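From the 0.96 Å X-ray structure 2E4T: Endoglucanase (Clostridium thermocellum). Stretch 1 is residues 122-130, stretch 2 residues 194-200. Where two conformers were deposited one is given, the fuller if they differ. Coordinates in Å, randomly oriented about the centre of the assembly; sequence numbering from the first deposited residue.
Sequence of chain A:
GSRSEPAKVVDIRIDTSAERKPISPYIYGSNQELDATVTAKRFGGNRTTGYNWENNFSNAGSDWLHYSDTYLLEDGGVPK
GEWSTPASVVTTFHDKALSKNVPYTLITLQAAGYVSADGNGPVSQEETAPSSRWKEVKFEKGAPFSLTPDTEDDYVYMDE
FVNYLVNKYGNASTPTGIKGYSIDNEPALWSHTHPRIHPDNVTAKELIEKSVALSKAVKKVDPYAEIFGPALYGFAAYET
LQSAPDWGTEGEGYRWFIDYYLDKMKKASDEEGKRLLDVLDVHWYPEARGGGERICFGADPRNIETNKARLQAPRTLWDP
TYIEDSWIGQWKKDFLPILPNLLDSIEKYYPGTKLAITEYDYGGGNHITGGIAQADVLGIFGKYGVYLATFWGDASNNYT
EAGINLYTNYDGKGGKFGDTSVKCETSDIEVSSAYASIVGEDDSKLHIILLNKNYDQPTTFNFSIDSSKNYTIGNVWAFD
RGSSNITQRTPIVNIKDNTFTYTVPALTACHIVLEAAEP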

# COMPACT_ATOMS: atom_id res chain seq x y z
N PRO A 122 -28.53 -12.56 -1.91
CA PRO A 122 -28.67 -11.14 -2.25
C PRO A 122 -29.50 -10.37 -1.21
O PRO A 122 -30.56 -10.84 -0.77
CB PRO A 122 -29.39 -11.14 -3.62
CG PRO A 122 -30.17 -12.45 -3.59
CD PRO A 122 -29.18 -13.43 -2.94
N VAL A 123 -29.03 -9.17 -0.91
CA VAL A 123 -29.75 -8.21 -0.07
C VAL A 123 -30.49 -7.25 -1.00
O VAL A 123 -29.87 -6.57 -1.82
CB VAL A 123 -28.78 -7.46 0.86
CG1 VAL A 123 -29.53 -6.44 1.65
CG2 VAL A 123 -28.04 -8.45 1.78
N SER A 124 -31.82 -7.22 -0.88
CA SER A 124 -32.60 -6.38 -1.76
C SER A 124 -32.45 -4.90 -1.40
O SER A 124 -32.06 -4.55 -0.26
CB SER A 124 -34.08 -6.75 -1.67
OG SER A 124 -34.57 -6.28 -0.43
N GLN A 125 -32.82 -4.00 -2.30
CA GLN A 125 -32.84 -2.60 -1.95
C GLN A 125 -33.84 -2.34 -0.83
O GLN A 125 -33.66 -1.42 -0.00
CB GLN A 125 -33.11 -1.71 -3.17
CG GLN A 125 -32.86 -0.25 -2.85
CD GLN A 125 -32.86 0.64 -4.05
OE1 GLN A 125 -32.90 0.22 -5.18
NE2 GLN A 125 -32.79 1.94 -3.82
N GLU A 126 -34.91 -3.15 -0.73
CA GLU A 126 -35.89 -2.96 0.34
C GLU A 126 -35.33 -3.42 1.68
O GLU A 126 -35.88 -3.03 2.71
CB GLU A 126 -37.19 -3.70 -0.04
CG GLU A 126 -37.81 -3.09 -1.29
CD GLU A 126 -37.16 -3.51 -2.56
OE1 GLU A 126 -36.85 -4.70 -2.76
OE2 GLU A 126 -36.89 -2.61 -3.43
N GLU A 127 -34.23 -4.17 1.66
CA GLU A 127 -33.52 -4.63 2.87
C GLU A 127 -32.29 -3.76 3.16
O GLU A 127 -31.42 -4.14 3.96
CB GLU A 127 -33.09 -6.07 2.67
CG GLU A 127 -34.27 -7.05 2.70
CD GLU A 127 -33.92 -8.47 2.30
OE1 GLU A 127 -32.98 -8.70 1.49
OE2 GLU A 127 -34.63 -9.39 2.82
N THR A 128 -32.22 -2.56 2.58
CA THR A 128 -31.18 -1.60 2.92
C THR A 128 -31.17 -1.42 4.42
O THR A 128 -32.22 -1.34 5.10
CB THR A 128 -31.42 -0.27 2.20
OG1 THR A 128 -31.28 -0.48 0.79
CG2 THR A 128 -30.48 0.84 2.63
N ALA A 129 -29.96 -1.31 5.01
CA ALA A 129 -29.85 -1.25 6.45
C ALA A 129 -30.55 0.00 6.98
O ALA A 129 -30.46 1.10 6.39
CB ALA A 129 -28.37 -1.19 6.83
N PRO A 130 -31.15 -0.10 8.20
CA PRO A 130 -31.25 -1.29 9.02
C PRO A 130 -32.35 -2.24 8.50
O PRO A 130 -33.41 -1.79 8.04
CB PRO A 130 -31.65 -0.74 10.40
CG PRO A 130 -32.41 0.54 10.08
CD PRO A 130 -31.67 1.12 8.88
N HIS A 194 -21.35 -0.06 -1.78
CA HIS A 194 -22.15 -0.66 -0.71
C HIS A 194 -23.44 0.15 -0.43
O HIS A 194 -23.74 0.49 0.72
CB HIS A 194 -21.33 -0.79 0.56
CG HIS A 194 -20.21 -1.76 0.41
ND1 HIS A 194 -20.43 -3.12 0.32
CD2 HIS A 194 -18.86 -1.56 0.41
CE1 HIS A 194 -19.23 -3.69 0.22
NE2 HIS A 194 -18.27 -2.79 0.28
N PRO A 195 -24.25 0.40 -1.48
CA PRO A 195 -25.45 1.22 -1.26
C PRO A 195 -26.48 0.58 -0.30
O PRO A 195 -27.32 1.30 0.22
CB PRO A 195 -26.03 1.34 -2.70
CG PRO A 195 -25.57 0.06 -3.38
CD PRO A 195 -24.13 -0.09 -2.88
N ARG A 196 -26.45 -0.74 -0.14
CA ARG A 196 -27.39 -1.41 0.76
C ARG A 196 -26.96 -1.26 2.22
O ARG A 196 -27.78 -1.55 3.12
CB ARG A 196 -27.57 -2.90 0.43
CG ARG A 196 -27.81 -3.32 -0.97
CD ARG A 196 -29.23 -3.21 -1.55
NE ARG A 196 -29.44 -3.17 -2.92
CZ ARG A 196 -29.51 -2.10 -3.66
NH1 ARG A 196 -29.29 -0.81 -3.35
NH2 ARG A 196 -29.71 -2.43 -4.91
N ILE A 197 -25.71 -0.84 2.46
CA ILE A 197 -25.23 -0.48 3.81
C ILE A 197 -25.32 1.01 4.04
O ILE A 197 -25.77 1.46 5.12
CB ILE A 197 -23.75 -0.96 3.98
CG1 ILE A 197 -23.66 -2.47 3.90
CG2 ILE A 197 -23.20 -0.41 5.33
CD1 ILE A 197 -22.26 -3.03 4.00
N HIS A 198 -24.90 1.81 3.04
CA HIS A 198 -24.69 3.24 3.23
C HIS A 198 -25.14 3.96 1.97
O HIS A 198 -24.32 4.42 1.16
CB HIS A 198 -23.20 3.49 3.50
CG HIS A 198 -22.89 4.86 3.98
ND1 HIS A 198 -23.01 6.01 3.23
CD2 HIS A 198 -22.43 5.25 5.19
CE1 HIS A 198 -22.66 7.07 3.97
NE2 HIS A 198 -22.29 6.61 5.16
N PRO A 199 -26.46 4.07 1.76
CA PRO A 199 -26.97 4.63 0.52
C PRO A 199 -26.61 6.09 0.27
O PRO A 199 -26.58 6.52 -0.90
CB PRO A 199 -28.50 4.47 0.64
CG PRO A 199 -28.75 4.39 2.17
CD PRO A 199 -27.56 3.57 2.63
N ASP A 200 -26.43 6.88 1.32
CA ASP A 200 -26.19 8.30 1.14
C ASP A 200 -24.70 8.55 0.84
O ASP A 200 -23.82 7.86 1.40
CB ASP A 200 -26.63 9.07 2.38
CG ASP A 200 -28.14 8.93 2.64
OD1 ASP A 200 -28.91 8.76 1.65
OD2 ASP A 200 -28.53 9.04 3.83
O HOH W 1 -29.79 1.01 -0.93
O HOH W 2 -28.22 2.60 5.92

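The contact rests on one residue to an unusual degree: R196 loses 137 Å² to stretch 1, out of 336 Å² buried on both sides together, and it also supplies the one direct hydrogen bond between the stretches. That bond uses its backbone. A129 N donates to R196 O at 2.9 Å, with a nearly straight N-H...O angle of 165°. The same carbonyl oxygen lies 3.4 Å from T128 CA, where an angle of 137° at the hydrogen fits a CA-H...O contact. Here the two backbones come close, with T128 CA and R196 CA 4.4 Å apart.

The R196 side chain, with chi1 and chi2 both m, runs along the backbone of 123-125, from the loop into the start of the 3-10 segment. Its CD sits 3.4 Å from V123 O and equally 3.4 Å from S124 O, and its CB is 4.2 Å from V123 CG1, an apolar contact. Q125 CA covers one face of the guanidinium, while V123 O lies at its edge, near the plane. Q125 CG approaches R196 NH1 to 3.6 Å, so the aliphatic part of the glutamine packs against the charged group. R196 was deposited in two conformers; this description applies to the one given.

Stretch 1 braces its own turn. S124 O accepts from E127 N at 2.9 Å, and Q125 O accepts from T128 N at 3.2 Å and from T128 OG1 at 2.7 Å. T128 CG2 is left to meet P199 CG at 4.0 Å.

Two waters extend the polar link. Water 1 donates to T128 OG1 and P195 O, each 2.7 Å from its oxygen, and accepts a weak bond from R196 NH1 at 3.1 Å. Water 2 joins backbone carbonyls, its oxygen 2.7 Å from A129 O and 2.8 Å from I197 O; by donating to both, it bridges two acceptors that could not bond each other.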